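Local structure of hydrolase, HAD superfamily, subfamily III A (Legionella pneumophila, 3N1U) at the interface of chains A and B. The protein probably hydrolyses 3-deoxy-D-manno-octulosonate 8-phosphate to 3-deoxy-D-manno-octulosonate and inorganic phosphate, as a metal-dependent phosphatase of the KdsC family in the HAD superfamily. Coordinates in Å, arbitrary orientation; residue numbers count along the deposited sequence, not the author numbering. Chains: chain A/B, Hydrolase, HAD superfamily, subfamily III A.

Contact 1: the interface of chains A and B. Residues chain A 42-43, 73, 75; chain B 38-40.
The turn that follows strand 34-38 of chain B fits against the start of strand 43-48 of chain A and against the N-terminal end of helix 74-83 of the same chain. B:Asn39 is the central residue of this polar contact, and its carboxamide reaches two elements of chain A at once. On one side ND2 gives a nearly straight hydrogen bond, 169° at the hydrogen, to the carboxylate oxygen OE1 of A:Glu43 at 3.1 Å. The acceptor lies in the plane of the amide, whereas the amide nitrogen comes in from above the carboxylate plane, and the two planes stand 81° apart. The extended chain of A:Glu43 beyond CG brings the carboxylate out to this position. On the other side the amide oxygen OD1 of B:Asn39 takes a weak hydrogen bond from the backbone N of A:Val75, 3.3 Å away, in the first turn of helix 74-83, and CG2 of A:Val75 packs beside it. A further weak bond links the backbone N of B:Asn39 to the carbonyl O of A:Glu43.

A:Asn42 makes the second side-chain link. With CG anti to the backbone N (chi1 -167°), its ND2 reaches OD2 of B:Asp38 at 3.0 Å, crossing that side chain at about a right angle and meeting the carboxylate from above its plane. The other carboxylate oxygen, OD1, accepts a hydrogen bond from the backbone N of B:His40 at 2.8 Å, which ties B:Asp38 to its own turn. The patch thus fixes the end of one subunit's strand 34-38 on its neighbour, and so probably helps to hold the homotetramer together.

Contact 2: the interface of chains A and B. Residues chain A 32, 46-48, 155-156; chain B 33-34.
B:Leu34 points its isobutyl group into chain A, with CD1 and CD2 directed at the guanidinium of A:Arg156, whose side chain runs obliquely to it. NH1 lies 3.4 Å from CD2 and 3.6 Å from CD1, and both methyls lie over one face of the guanidinium, at its NH1 end. CG of B:Leu34 is anti to its carbonyl carbon (chi1 -67°), and chi2 near 180° sets CD1 anti to CA, leaving CD2 turned towards A:Gly155 and A:His48.

The guanidinium is itself held within chain A. The bend of the A:Arg156 chain at chi2 (-60°) folds the group back towards the preceding residue, where NH1 donates a straight hydrogen bond to the carbonyl O of A:Gly155 at 3.1 Å. The oxygen lies in the guanidinium plane, but the donor stands well above the carbonyl plane. OD2 of A:Asp32 lies at the edge of the guanidinium and forms a salt bridge with NH1 at 3.6 Å, which probably helps to balance the positive charge beside the leucine.

Around this pairing, CB of A:Ser46 packs on CD1 of B:Leu34, while the side chain of A:His48 crosses that of B:Leu34 at about a right angle, and its ring carbon CD2 touches CD2 of the leucine. Strand 43-48 of chain A and strand 34-38 of chain B meet here in an antiparallel beta bridge between A:His48 and B:Leu34, extending pairing from one subunit into the next. The carbonyl O of B:Gly33 sits over the centre of the A:His48 ring, 3.9 Å above its plane, and the opposite face receives the carbonyl carbon C of A:Arg156 towards the rim.

Contact 1: the interface of chains A and B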
loop_
_atom_site.group_PDB
_atom_site.type_symbol
_atom_site.label_atom_id
_atom_site.label_comp_id
_atom_site.label_asym_id
_atom_site.label_seq_id
_atom_site.Cartn_x
_atom_site.Cartn_y
_atom_site.Cartn_z
ATOM N N ASN A 42 -5.718 -12.305 -15.646
ATOM C CA ASN A 42 -5.226 -10.979 -16.012
ATOM C C ASN A 42 -4.245 -10.528 -14.930
ATOM O O ASN A 42 -4.359 -10.998 -13.792
ATOM C CB ASN A 42 -6.355 -9.960 -16.089
ATOM C CG ASN A 42 -5.923 -8.637 -16.782
ATOM O OD1 ASN A 42 -4.867 -8.538 -17.470
ATOM N ND2 ASN A 42 -6.759 -7.605 -16.592
ATOM N N GLU A 43 -3.304 -9.661 -15.285
ATOM C CA GLU A 43 -2.213 -9.221 -14.357
ATOM C C GLU A 43 -2.105 -7.718 -14.430
ATOM O O GLU A 43 -2.352 -7.103 -15.499
ATOM C CB GLU A 43 -0.842 -9.793 -14.745
ATOM C CG GLU A 43 -0.735 -11.312 -14.911
ATOM C CD GLU A 43 0.484 -11.715 -15.755
ATOM O OE1 GLU A 43 0.343 -11.963 -16.987
ATOM O OE2 GLU A 43 1.589 -11.768 -15.188
ATOM N N ASN A 73 5.280 -9.942 -19.477
ATOM C CA ASN A 73 3.881 -9.673 -19.810
ATOM C C ASN A 73 3.688 -8.304 -20.511
ATOM O O ASN A 73 4.579 -7.455 -20.491
ATOM C CB ASN A 73 3.024 -9.811 -18.548
ATOM C CG ASN A 73 3.488 -8.871 -17.455
ATOM O OD1 ASN A 73 3.168 -7.699 -17.496
ATOM N ND2 ASN A 73 4.302 -9.362 -16.523
ATOM N N VAL A 75 1.812 -5.743 -19.721
ATOM C CA VAL A 75 1.915 -4.550 -18.853
ATOM C C VAL A 75 3.203 -3.733 -19.124
ATOM O O VAL A 75 3.165 -2.502 -19.200
ATOM C CB VAL A 75 1.890 -4.941 -17.349
ATOM C CG1 VAL A 75 2.139 -3.680 -16.462
ATOM C CG2 VAL A 75 0.569 -5.595 -16.991
ATOM N N ASP B 38 -3.058 -2.787 -16.611
ATOM C CA ASP B 38 -3.201 -4.201 -16.867
ATOM C C ASP B 38 -2.594 -4.688 -18.217
ATOM O O ASP B 38 -2.005 -3.895 -18.950
ATOM C CB ASP B 38 -4.657 -4.685 -16.610
ATOM C CG ASP B 38 -5.596 -4.447 -17.781
ATOM O OD1 ASP B 38 -5.166 -3.901 -18.817
ATOM O OD2 ASP B 38 -6.780 -4.816 -17.628
ATOM N N ASN B 39 -2.692 -5.989 -18.482
ATOM C CA ASN B 39 -2.157 -6.581 -19.716
ATOM C C ASN B 39 -2.831 -6.053 -20.992
ATOM O O ASN B 39 -2.295 -6.197 -22.091
ATOM C CB ASN B 39 -2.339 -8.096 -19.690
ATOM C CG ASN B 39 -1.264 -8.790 -18.900
ATOM O OD1 ASN B 39 -0.146 -8.259 -18.739
ATOM N ND2 ASN B 39 -1.559 -10.005 -18.444
ATOM N N HIS B 40 -4.033 -5.503 -20.849
ATOM C CA HIS B 40 -4.740 -4.981 -22.015
ATOM C C HIS B 40 -4.597 -3.459 -22.125
ATOM O O HIS B 40 -5.193 -2.849 -23.001
ATOM C CB HIS B 40 -6.217 -5.399 -21.994
ATOM C CG HIS B 40 -6.435 -6.866 -21.771
ATOM N ND1 HIS B 40 -6.950 -7.372 -20.590
ATOM C CD2 HIS B 40 -6.214 -7.936 -22.573
ATOM C CE1 HIS B 40 -7.033 -8.688 -20.677
ATOM N NE2 HIS B 40 -6.597 -9.054 -21.871
#

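Contact 2: the interface of chains A and B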
loop_
_atom_site.group_PDB
_atom_site.type_symbol
_atom_site.label_atom_id
_atom_site.label_comp_id
_atom_site.label_asym_id
_atom_site.label_seq_id
_atom_site.Cartn_x
_atom_site.Cartn_y
_atom_site.Cartn_z
ATOM N N ASP A 32 6.346 -1.519 -6.903
ATOM C CA ASP A 32 6.451 -1.946 -5.518
ATOM C C ASP A 32 6.866 -3.361 -5.384
ATOM O O ASP A 32 7.099 -3.844 -4.255
ATOM C CB ASP A 32 5.050 -1.873 -4.748
ATOM C CG ASP A 32 3.812 -2.228 -5.651
ATOM O OD1 ASP A 32 3.936 -2.964 -6.656
ATOM O OD2 ASP A 32 2.668 -1.701 -5.384
ATOM N N SER A 46 1.907 -1.769 -10.742
ATOM C CA SER A 46 1.632 -0.387 -10.323
ATOM C C SER A 46 2.918 0.404 -10.425
ATOM O O SER A 46 3.919 0.030 -9.758
ATOM C CB SER A 46 1.147 -0.415 -8.851
ATOM O OG SER A 46 -0.037 -1.212 -8.807
ATOM N N PHE A 47 2.922 1.486 -11.237
ATOM C CA PHE A 47 4.124 2.321 -11.432
ATOM C C PHE A 47 3.890 3.679 -10.771
ATOM O O PHE A 47 2.751 4.027 -10.522
ATOM C CB PHE A 47 4.348 2.524 -12.935
ATOM C CG PHE A 47 4.571 1.233 -13.683
ATOM C CD1 PHE A 47 5.855 0.658 -13.723
ATOM C CD2 PHE A 47 3.516 0.595 -14.334
ATOM C CE1 PHE A 47 6.108 -0.584 -14.365
ATOM C CE2 PHE A 47 3.731 -0.636 -14.993
ATOM C CZ PHE A 47 5.037 -1.229 -15.045
ATOM N N HIS A 48 4.931 4.473 -10.524
ATOM C CA HIS A 48 4.732 5.693 -9.783
ATOM C C HIS A 48 4.982 6.892 -10.717
ATOM O O HIS A 48 5.968 6.929 -11.455
ATOM C CB HIS A 48 5.700 5.736 -8.581
ATOM C CG HIS A 48 5.322 6.791 -7.586
ATOM N ND1 HIS A 48 5.516 8.161 -7.819
ATOM C CD2 HIS A 48 4.723 6.689 -6.383
ATOM C CE1 HIS A 48 5.033 8.841 -6.791
ATOM N NE2 HIS A 48 4.540 7.973 -5.907
ATOM N N GLY A 155 8.945 1.561 -6.803
ATOM C CA GLY A 155 7.585 2.071 -7.065
ATOM C C GLY A 155 7.077 3.186 -6.199
ATOM O O GLY A 155 5.906 3.471 -6.194
ATOM N N ARG A 156 7.946 3.821 -5.418
ATOM C CA ARG A 156 7.472 4.884 -4.565
ATOM C C ARG A 156 8.279 6.162 -4.782
ATOM O O ARG A 156 8.220 7.069 -3.954
ATOM C CB ARG A 156 7.549 4.476 -3.094
ATOM C CG ARG A 156 6.692 3.278 -2.773
ATOM C CD ARG A 156 5.246 3.600 -3.086
ATOM N NE ARG A 156 4.328 2.590 -2.550
ATOM C CZ ARG A 156 3.801 1.602 -3.265
ATOM N NH1 ARG A 156 4.127 1.462 -4.546
ATOM N NH2 ARG A 156 2.965 0.747 -2.677
ATOM N N GLY B 33 -0.095 8.292 -6.162
ATOM C CA GLY B 33 0.971 8.386 -7.187
ATOM C C GLY B 33 1.039 7.187 -8.112
ATOM O O GLY B 33 1.765 7.206 -9.085
ATOM N N LEU B 34 0.317 6.095 -7.784
ATOM C CA LEU B 34 0.479 4.875 -8.574
ATOM C C LEU B 34 -0.438 4.908 -9.760
ATOM O O LEU B 34 -1.571 5.384 -9.679
ATOM C CB LEU B 34 0.143 3.627 -7.690
ATOM C CG LEU B 34 1.173 3.416 -6.555
ATOM C CD1 LEU B 34 0.767 2.098 -5.768
ATOM C CD2 LEU B 34 2.699 3.272 -7.098
#

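The centres of contact 1 and contact 2 lie about 16 Å apart, and both use strand 43-48 of chain A and strand 34-38 of chain B. Contact 1 joins the start of the first strand to the end of the second, and contact 2 joins the opposite ends, as expected for an antiparallel run. Contact 1 adds helix 74-83, while contact 2 adds the loop residues 155-156, so different parts of chain A support the two ends of the chain B strand. Holding it at both ends probably fixes the relative orientation of neighbouring subunits in the homotetramer.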